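Local structure of dihydropyrimidinase (Brevibacillus agri, 3SFW) at residues A[234-239]-A[260-265]; A[21-26]-A[389-394]; A[91-96]-A[103-108]. The protein catalyses the reversible ring-opening hydrolysis of dihydropyrimidines, using a pair of zinc ions held in an amidohydrolase barrel. One frame throughout, in Å; residues are numbered along the deposited sequence.

Contact 1 (A[234-239]-A[260-265]). With ZN (zinc ion), chain D.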
loop_
_atom_site.group_PDB
_atom_site.type_symbol
_atom_site.label_atom_id
_atom_site.label_comp_id
_atom_site.label_asym_id
_atom_site.label_seq_id
_atom_site.Cartn_x
_atom_site.Cartn_y
_atom_site.Cartn_z
ATOM N N GLN A 234 -6.129 18.547 -12.188
ATOM C CA GLN A 234 -4.673 18.299 -12.113
ATOM C C GLN A 234 -4.089 19.098 -10.950
ATOM O O GLN A 234 -4.477 20.242 -10.731
ATOM C CB GLN A 234 -3.964 18.664 -13.425
ATOM C CG GLN A 234 -4.407 20.046 -14.041
ATOM C CD GLN A 234 -5.529 19.868 -15.099
ATOM O OE1 GLN A 234 -5.773 18.768 -15.598
ATOM N NE2 GLN A 234 -6.245 20.952 -15.399
ATOM N N LEU A 235 -3.197 18.464 -10.170
ATOM C CA LEU A 235 -2.781 19.000 -8.878
ATOM C C LEU A 235 -1.276 19.051 -8.852
ATOM O O LEU A 235 -0.615 18.126 -9.338
ATOM C CB LEU A 235 -3.242 18.055 -7.733
ATOM C CG LEU A 235 -2.830 18.517 -6.309
ATOM C CD1 LEU A 235 -3.747 19.739 -5.900
ATOM C CD2 LEU A 235 -3.091 17.368 -5.328
ATOM N N TYR A 236 -0.735 20.120 -8.279
ATOM C CA TYR A 236 0.704 20.244 -8.065
ATOM C C TYR A 236 0.946 20.558 -6.589
ATOM O O TYR A 236 0.508 21.550 -6.088
ATOM C CB TYR A 236 1.242 21.350 -8.971
ATOM C CG TYR A 236 2.726 21.636 -8.858
ATOM C CD1 TYR A 236 3.226 22.436 -7.817
ATOM C CD2 TYR A 236 3.596 21.284 -9.908
ATOM C CE1 TYR A 236 4.587 22.828 -7.788
ATOM C CE2 TYR A 236 4.950 21.623 -9.882
ATOM C CZ TYR A 236 5.441 22.381 -8.823
ATOM O OH TYR A 236 6.734 22.866 -8.879
ATOM N N VAL A 237 1.550 19.624 -5.883
ATOM C CA VAL A 237 1.779 19.781 -4.460
ATOM C C VAL A 237 3.115 20.489 -4.268
ATOM O O VAL A 237 4.176 19.929 -4.598
ATOM C CB VAL A 237 1.824 18.407 -3.731
ATOM C CG1 VAL A 237 1.923 18.648 -2.175
ATOM C CG2 VAL A 237 0.573 17.547 -4.088
ATOM N N VAL A 238 3.106 21.704 -3.695
ATOM C CA VAL A 238 4.373 22.458 -3.582
ATOM C C VAL A 238 5.103 21.955 -2.316
ATOM O O VAL A 238 4.493 21.314 -1.460
ATOM C CB VAL A 238 4.176 24.009 -3.447
ATOM C CG1 VAL A 238 3.329 24.564 -4.624
ATOM C CG2 VAL A 238 3.477 24.362 -2.113
ATOM N N HIS A 239 6.411 22.196 -2.280
ATOM C CA HIS A 239 7.265 21.815 -1.139
ATOM C C HIS A 239 6.811 20.540 -0.425
ATOM O O HIS A 239 6.522 20.577 0.765
ATOM C CB HIS A 239 7.495 22.994 -0.121
ATOM C CG HIS A 239 6.243 23.711 0.347
ATOM N ND1 HIS A 239 5.125 23.050 0.832
ATOM C CD2 HIS A 239 6.007 25.040 0.528
ATOM C CE1 HIS A 239 4.226 23.952 1.230
ATOM N NE2 HIS A 239 4.753 25.160 1.070
ATOM N N TYR A 260 1.146 15.957 -9.430
ATOM C CA TYR A 260 2.585 16.247 -9.557
ATOM C C TYR A 260 3.085 16.791 -8.248
ATOM O O TYR A 260 2.305 17.301 -7.460
ATOM C CB TYR A 260 2.807 17.354 -10.632
ATOM C CG TYR A 260 2.150 16.950 -11.928
ATOM C CD1 TYR A 260 0.876 17.419 -12.252
ATOM C CD2 TYR A 260 2.708 15.964 -12.733
ATOM C CE1 TYR A 260 0.198 16.974 -13.379
ATOM C CE2 TYR A 260 2.053 15.554 -13.899
ATOM C CZ TYR A 260 0.793 16.082 -14.206
ATOM O OH TYR A 260 0.123 15.692 -15.348
ATOM N N GLY A 261 4.398 16.643 -8.004
ATOM C CA GLY A 261 4.999 17.138 -6.752
ATOM C C GLY A 261 6.324 17.850 -6.951
ATOM O O GLY A 261 7.134 17.493 -7.824
ATOM N N GLU A 262 6.547 18.838 -6.081
ATOM C CA GLU A 262 7.746 19.648 -6.061
ATOM C C GLU A 262 8.455 19.376 -4.733
ATOM O O GLU A 262 7.792 19.206 -3.706
ATOM C CB GLU A 262 7.280 21.104 -6.017
ATOM C CG GLU A 262 8.375 22.163 -5.929
ATOM C CD GLU A 262 7.707 23.531 -5.690
ATOM O OE1 GLU A 262 7.479 23.886 -4.495
ATOM O OE2 GLU A 262 7.337 24.181 -6.696
ATOM N N THR A 263 9.801 19.428 -4.715
ATOM C CA THR A 263 10.459 19.601 -3.395
ATOM C C THR A 263 11.461 20.755 -3.491
ATOM O O THR A 263 11.457 21.490 -4.501
ATOM C CB THR A 263 11.033 18.289 -2.845
ATOM O OG1 THR A 263 11.378 18.463 -1.446
ATOM C CG2 THR A 263 12.251 17.846 -3.688
ATOM N N CYS A 264 12.206 21.010 -2.417
ATOM C CA CYS A 264 13.005 22.223 -2.316
ATOM C C CYS A 264 14.341 21.833 -1.700
ATOM O O CYS A 264 14.395 20.856 -0.927
ATOM C CB CYS A 264 12.325 23.242 -1.385
ATOM S SG CYS A 264 10.585 23.641 -1.817
ATOM N N PRO A 265 15.403 22.626 -1.962
ATOM C CA PRO A 265 16.721 22.231 -1.491
ATOM C C PRO A 265 16.759 22.073 0.032
ATOM O O PRO A 265 17.460 21.197 0.536
ATOM C CB PRO A 265 17.612 23.404 -1.901
ATOM C CG PRO A 265 16.913 24.017 -3.095
ATOM C CD PRO A 265 15.440 23.826 -2.820
HETATM ZN ZN ZN D . 3.961 27.187 1.303
HETATM O O HOH W 1 3.522 29.158 1.894
HETATM O O HOH W 2 5.234 27.690 3.074
#
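Y260 and V237 are joined through their main chains as members of two adjacent parallel strands, whose short axes run 15° apart and approach to 4.5 Å. Y236 pairs with Y260 and V237 with G261. Three backbone bonds tie them: Y260 N to L235 O, V237 N to Y260 O, and E262 N to V237 O.

Beyond this pairing the carboxylate of E262 takes over. Its CG stands anti to the backbone N and the chain is extended beyond it, which brings the carboxylate over Y236 and H239. E262 OE1 accepts the backbone N-H of H239 at 3.0 Å, a straight bond (169°) that arrives from above the carboxylate plane. E262 OE2 takes the hydroxyl proton of Y236, with OH to OE2 at 2.6 Å, on its anti side. Ring and carboxylate planes are 79° apart, and OE2 lies at the ring edge. Both oxygens are thus engaged by segment 234-239, OE2 by a side chain and OE1 by the main chain, and OE1 is also hydrogen-bonded to H58, which binds the other zinc. Y236 OH bonds T311 OG1 in addition.

Toward the start of the paired strands, Y236 CD2 packs on Y260 CB at 4.1 Å, the two side chains crossing at about a right angle. H239 has its own contact, CB against C264 SG at 3.6 Å, while V238 CG2 lies over the centre of the imidazole, 3.4 Å above its plane. H239 NE2 binds zinc at 2.2 Å, alongside two waters; carboxylated K150 and H183 complete the site. Strands 234-237 and 258-263, linked by helix 243-254, form a beta-alpha-beta unit of the TIM barrel, with a metal ligand at the C-terminal end of a strand, as in binuclear amidohydrolases.

Contact 2 (A[21-26]-A[389-394])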
loop_
_atom_site.group_PDB
_atom_site.type_symbol
_atom_site.label_atom_id
_atom_site.label_comp_id
_atom_site.label_asym_id
_atom_site.label_seq_id
_atom_site.Cartn_x
_atom_site.Cartn_y
_atom_site.Cartn_z
ATOM N N VAL A 21 26.738 26.552 -29.986
ATOM C CA VAL A 21 25.373 27.095 -30.051
ATOM C C VAL A 21 25.434 28.500 -30.597
ATOM O O VAL A 21 26.201 29.324 -30.101
ATOM C CB VAL A 21 24.738 27.105 -28.633
ATOM C CG1 VAL A 21 23.349 27.770 -28.636
ATOM C CG2 VAL A 21 24.633 25.664 -28.105
ATOM N N LEU A 22 24.617 28.764 -31.617
ATOM C CA LEU A 22 24.525 30.088 -32.222
ATOM C C LEU A 22 23.238 30.790 -31.835
ATOM O O LEU A 22 22.124 30.249 -32.025
ATOM C CB LEU A 22 24.608 29.973 -33.760
ATOM C CG LEU A 22 24.506 31.313 -34.518
ATOM C CD1 LEU A 22 25.717 32.168 -34.077
ATOM C CD2 LEU A 22 24.596 30.988 -36.038
ATOM N N ILE A 23 23.392 31.970 -31.226
ATOM C CA ILE A 23 22.266 32.800 -30.830
ATOM C C ILE A 23 22.171 33.979 -31.785
ATOM O O ILE A 23 23.194 34.514 -32.190
ATOM C CB ILE A 23 22.533 33.365 -29.405
ATOM C CG1 ILE A 23 22.571 32.217 -28.375
ATOM C CG2 ILE A 23 21.414 34.359 -28.986
ATOM C CD1 ILE A 23 23.195 32.630 -27.021
ATOM N N ASP A 24 20.960 34.334 -32.204
ATOM C CA ASP A 24 20.765 35.547 -33.033
ATOM C C ASP A 24 19.637 36.321 -32.393
ATOM O O ASP A 24 18.529 35.822 -32.262
ATOM C CB ASP A 24 20.406 35.172 -34.482
ATOM C CG ASP A 24 20.394 36.394 -35.438
ATOM O OD1 ASP A 24 20.630 37.526 -34.998
ATOM O OD2 ASP A 24 20.206 36.196 -36.645
ATOM N N GLY A 25 19.963 37.458 -31.784
ATOM C CA GLY A 25 18.922 38.187 -31.102
ATOM C C GLY A 25 18.566 37.466 -29.786
ATOM O O GLY A 25 19.446 37.200 -28.986
ATOM N N GLU A 26 17.289 37.137 -29.600
ATOM C CA GLU A 26 16.817 36.601 -28.299
ATOM C C GLU A 26 16.798 35.066 -28.271
ATOM O O GLU A 26 16.496 34.483 -27.231
ATOM C CB GLU A 26 15.425 37.121 -28.000
ATOM C CG GLU A 26 15.345 38.665 -27.874
ATOM C CD GLU A 26 14.114 39.099 -27.106
ATOM O OE1 GLU A 26 13.043 38.552 -27.336
ATOM O OE2 GLU A 26 14.247 39.934 -26.225
ATOM N N SER A 389 14.067 28.229 -29.142
ATOM C CA SER A 389 13.904 28.540 -27.716
ATOM C C SER A 389 14.590 29.870 -27.386
ATOM O O SER A 389 15.517 30.292 -28.077
ATOM C CB SER A 389 14.454 27.373 -26.884
ATOM O OG SER A 389 13.568 26.238 -27.111
ATOM N N ASP A 390 14.066 30.568 -26.390
ATOM C CA ASP A 390 14.780 31.770 -25.882
ATOM C C ASP A 390 16.177 31.317 -25.459
ATOM O O ASP A 390 16.355 30.238 -24.875
ATOM C CB ASP A 390 14.048 32.335 -24.662
ATOM C CG ASP A 390 12.819 33.140 -25.018
ATOM O OD1 ASP A 390 12.456 33.230 -26.227
ATOM O OD2 ASP A 390 12.142 33.626 -24.067
ATOM N N ALA A 391 17.172 32.166 -25.716
ATOM C CA ALA A 391 18.532 31.844 -25.413
ATOM C C ALA A 391 18.752 32.143 -23.924
ATOM O O ALA A 391 19.379 33.139 -23.573
ATOM C CB ALA A 391 19.456 32.722 -26.294
ATOM N N ASP A 392 18.240 31.255 -23.077
ATOM C CA ASP A 392 18.318 31.401 -21.620
ATOM C C ASP A 392 19.224 30.253 -21.182
ATOM O O ASP A 392 18.823 29.057 -21.197
ATOM C CB ASP A 392 16.928 31.204 -20.977
ATOM C CG ASP A 392 15.994 32.399 -21.149
ATOM O OD1 ASP A 392 16.193 33.238 -22.077
ATOM O OD2 ASP A 392 14.981 32.406 -20.413
ATOM N N ILE A 393 20.503 30.568 -21.014
ATOM C CA ILE A 393 21.527 29.562 -20.958
ATOM C C ILE A 393 22.494 29.886 -19.817
ATOM O O ILE A 393 22.856 31.045 -19.605
ATOM C CB ILE A 393 22.305 29.533 -22.310
ATOM C CG1 ILE A 393 21.345 29.109 -23.418
ATOM C CG2 ILE A 393 23.573 28.544 -22.224
ATOM C CD1 ILE A 393 21.935 29.250 -24.821
ATOM N N VAL A 394 22.940 28.842 -19.123
ATOM C CA VAL A 394 23.927 28.984 -18.050
ATOM C C VAL A 394 25.213 28.300 -18.468
ATOM O O VAL A 394 25.192 27.140 -18.911
ATOM C CB VAL A 394 23.403 28.348 -16.750
ATOM C CG1 VAL A 394 24.469 28.414 -15.661
ATOM C CG2 VAL A 394 22.135 29.078 -16.302
#
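E26 and A391 supply the polar part of the contact through their main chains. The A391 N-H donates to E26 O at 2.8 Å, a nearly straight bond (168°), and the same oxygen receives a CA-H...O approach from D390 CA at 3.5 Å. A391 is the centre of an inverse gamma turn, which is closed by a weak bond from D392 N to D390 O.

The apolar part centres on I23. Its CG2, anti to the backbone N, touches A391 CB at 3.7 Å, and CG1 and CD1 of I23 also lie close to that methyl. Further along, I393 CD1 meets I23 CD1 at 4.2 Å and V21 CG1 at 4.3 Å, so one methyl of I393 spans the alternate residues V21 and I23.

The charges have partners outside the two segments: the E26 carboxylate forms salt bridges with R451 and R433, and D390 OD2 with K382.

The arrangement joins strand 20-24, within the four-stranded mixed sheet near the N-terminus, and the loop after it to the inverse gamma turn and first residue of strand 393-403. It is consistent with the small beta domain that amidohydrolases build beside the barrel from both ends of the chain.

Contact 3 (A[91-96]-A[103-108]); sequences DFCLTS and SAIATW
W108 reaches from its helix to the end of strand 86-93, where C93 and D91 receive it. Its CB starts beside the sulfur, 3.9 Å from C93 SG. CG follows, 3.7 Å from C93 CB, and here the indole lies flat against the strand: C93 CA sits over the centre of the five-membered ring, 3.5 Å from its centroid and only 8° off the normal, a CH-pi contact. C93 SG approaches the same ring obliquely. At the pyrrole edge, NE1 donates to D91 OD1 at 3.0 Å with an angle of 150°; OD1 lies 4° from the indole plane, and the bond points nearly along its C-O axis. Together, this bond and the covered face fix the rotation of the ring.

The six-membered ring continues under the next residue. L94 N lies above it, offset toward the rim. At the far end W108 CH2 meets L94 CB at 3.8 Å.

One helical turn earlier, A104 CB fits against L94 O at 3.4 Å and T95 CG2 at 3.7 Å, and C93 SG also touches the A104 carbonyl. The other oxygen of D91, OD2, bonds T59 and L61 N. F122 of strand 119-124 meets the indole edge-to-face and K111 adds a cation-pi contact, while C93 and T95 touch L124. Helix 101-112 thus packs against strands 86-93 and 119-124 of its own beta-alpha-beta unit.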
loop_
_atom_site.group_PDB
_atom_site.type_symbol
_atom_site.label_atom_id
_atom_site.label_comp_id
_atom_site.label_asym_id
_atom_site.label_seq_id
_atom_site.Cartn_x
_atom_site.Cartn_y
_atom_site.Cartn_z
ATOM N N ASP A 91 6.302 33.638 -9.571
ATOM C CA ASP A 91 6.091 34.170 -8.220
ATOM C C ASP A 91 4.607 34.113 -7.828
ATOM O O ASP A 91 3.728 34.254 -8.676
ATOM C CB ASP A 91 6.573 35.635 -8.239
ATOM C CG ASP A 91 6.770 36.206 -6.849
ATOM O OD1 ASP A 91 5.800 36.769 -6.313
ATOM O OD2 ASP A 91 7.912 36.060 -6.312
ATOM N N PHE A 92 4.326 33.917 -6.537
ATOM C CA PHE A 92 2.938 33.890 -6.061
ATOM C C PHE A 92 2.299 35.270 -5.830
ATOM O O PHE A 92 2.564 35.946 -4.805
ATOM C CB PHE A 92 2.860 33.028 -4.778
ATOM C CG PHE A 92 3.072 31.567 -5.045
ATOM C CD1 PHE A 92 4.329 30.978 -4.900
ATOM C CD2 PHE A 92 2.016 30.780 -5.432
ATOM C CE1 PHE A 92 4.529 29.648 -5.143
ATOM C CE2 PHE A 92 2.208 29.427 -5.711
ATOM C CZ PHE A 92 3.488 28.866 -5.589
ATOM N N CYS A 93 1.336 35.584 -6.685
ATOM C CA CYS A 93 0.493 36.778 -6.502
ATOM C C CYS A 93 -0.599 36.485 -5.465
ATOM O O CYS A 93 -1.479 35.604 -5.656
ATOM C CB CYS A 93 -0.123 37.135 -7.857
ATOM S SG CYS A 93 -1.343 38.476 -7.728
ATOM N N LEU A 94 -0.531 37.180 -4.330
ATOM C CA LEU A 94 -1.467 36.913 -3.246
ATOM C C LEU A 94 -2.729 37.734 -3.425
ATOM O O LEU A 94 -2.686 38.837 -3.960
ATOM C CB LEU A 94 -0.841 37.275 -1.914
ATOM C CG LEU A 94 0.503 36.612 -1.656
ATOM C CD1 LEU A 94 0.957 37.025 -0.220
ATOM C CD2 LEU A 94 0.414 35.054 -1.777
ATOM N N THR A 95 -3.828 37.209 -2.911
ATOM C CA THR A 95 -5.123 37.912 -2.979
ATOM C C THR A 95 -5.751 37.982 -1.581
ATOM O O THR A 95 -5.370 37.249 -0.675
ATOM C CB THR A 95 -6.098 37.171 -3.899
ATOM O OG1 THR A 95 -6.325 35.833 -3.397
ATOM C CG2 THR A 95 -5.538 37.091 -5.295
ATOM N N SER A 96 -6.711 38.885 -1.414
ATOM C CA SER A 96 -7.481 38.949 -0.168
ATOM C C SER A 96 -8.976 38.857 -0.484
ATOM O O SER A 96 -9.410 39.256 -1.558
ATOM C CB SER A 96 -7.154 40.240 0.613
ATOM O OG SER A 96 -7.339 41.396 -0.196
ATOM N N SER A 103 -7.207 43.090 -9.492
ATOM C CA SER A 103 -6.504 44.141 -8.764
ATOM C C SER A 103 -5.219 43.593 -8.163
ATOM O O SER A 103 -4.229 44.257 -8.146
ATOM C CB SER A 103 -7.381 44.808 -7.689
ATOM O OG SER A 103 -7.792 43.876 -6.710
ATOM N N ALA A 104 -5.260 42.367 -7.678
ATOM C CA ALA A 104 -4.039 41.770 -7.067
ATOM C C ALA A 104 -3.014 41.560 -8.180
ATOM O O ALA A 104 -1.814 41.843 -8.003
ATOM C CB ALA A 104 -4.405 40.434 -6.373
ATOM N N ILE A 105 -3.473 41.062 -9.335
ATOM C CA ILE A 105 -2.583 40.907 -10.493
ATOM C C ILE A 105 -1.902 42.220 -10.916
ATOM O O ILE A 105 -0.675 42.275 -11.173
ATOM C CB ILE A 105 -3.358 40.243 -11.705
ATOM C CG1 ILE A 105 -3.844 38.847 -11.280
ATOM C CG2 ILE A 105 -2.499 40.278 -13.004
ATOM C CD1 ILE A 105 -4.947 38.248 -12.239
ATOM N N ALA A 106 -2.666 43.312 -10.912
ATOM C CA ALA A 106 -2.058 44.622 -11.236
ATOM C C ALA A 106 -0.992 45.038 -10.211
ATOM O O ALA A 106 0.095 45.567 -10.582
ATOM C CB ALA A 106 -3.175 45.706 -11.354
ATOM N N THR A 107 -1.277 44.766 -8.947
ATOM C CA THR A 107 -0.320 45.030 -7.873
ATOM C C THR A 107 0.993 44.271 -8.051
ATOM O O THR A 107 2.107 44.860 -7.932
ATOM C CB THR A 107 -0.939 44.696 -6.526
ATOM O OG1 THR A 107 -2.040 45.579 -6.314
ATOM C CG2 THR A 107 0.104 44.892 -5.385
ATOM N N TRP A 108 0.881 42.999 -8.417
ATOM C CA TRP A 108 2.080 42.207 -8.715
ATOM C C TRP A 108 2.867 42.650 -9.952
ATOM O O TRP A 108 4.092 42.648 -9.933
ATOM C CB TRP A 108 1.760 40.683 -8.730
ATOM C CG TRP A 108 2.255 39.970 -7.525
ATOM C CD1 TRP A 108 3.333 39.110 -7.482
ATOM C CD2 TRP A 108 1.801 40.116 -6.173
ATOM N NE1 TRP A 108 3.588 38.746 -6.179
ATOM C CE2 TRP A 108 2.651 39.308 -5.356
ATOM C CE3 TRP A 108 0.774 40.873 -5.550
ATOM C CZ2 TRP A 108 2.521 39.250 -3.955
ATOM C CZ3 TRP A 108 0.601 40.760 -4.143
ATOM C CH2 TRP A 108 1.462 39.937 -3.373
#

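Overall arrangement
All three contacts are largely buried, but their centres lie about 9 Å (contact 1), 17 Å (contact 3) and 23 Å (contact 2) from that of the chain. Contacts 1 and 3 belong to different beta-alpha-beta units, one joining two strands, the other strand and helix. Contact 1 supplies a zinc ligand, whereas contact 3 only comes near, the F92 side chain lying about 5 Å from a zinc ion. Contact 2 lies beside the barrel, yet its strand 393-403 shares a sheet with strand 86-93 of contact 3. Chemistry follows place: metal and carboxylate in contact 1, an indole laid on a strand and hydrogen-bonded to a carboxylate in contact 3, methyls and one backbone bond in contact 2.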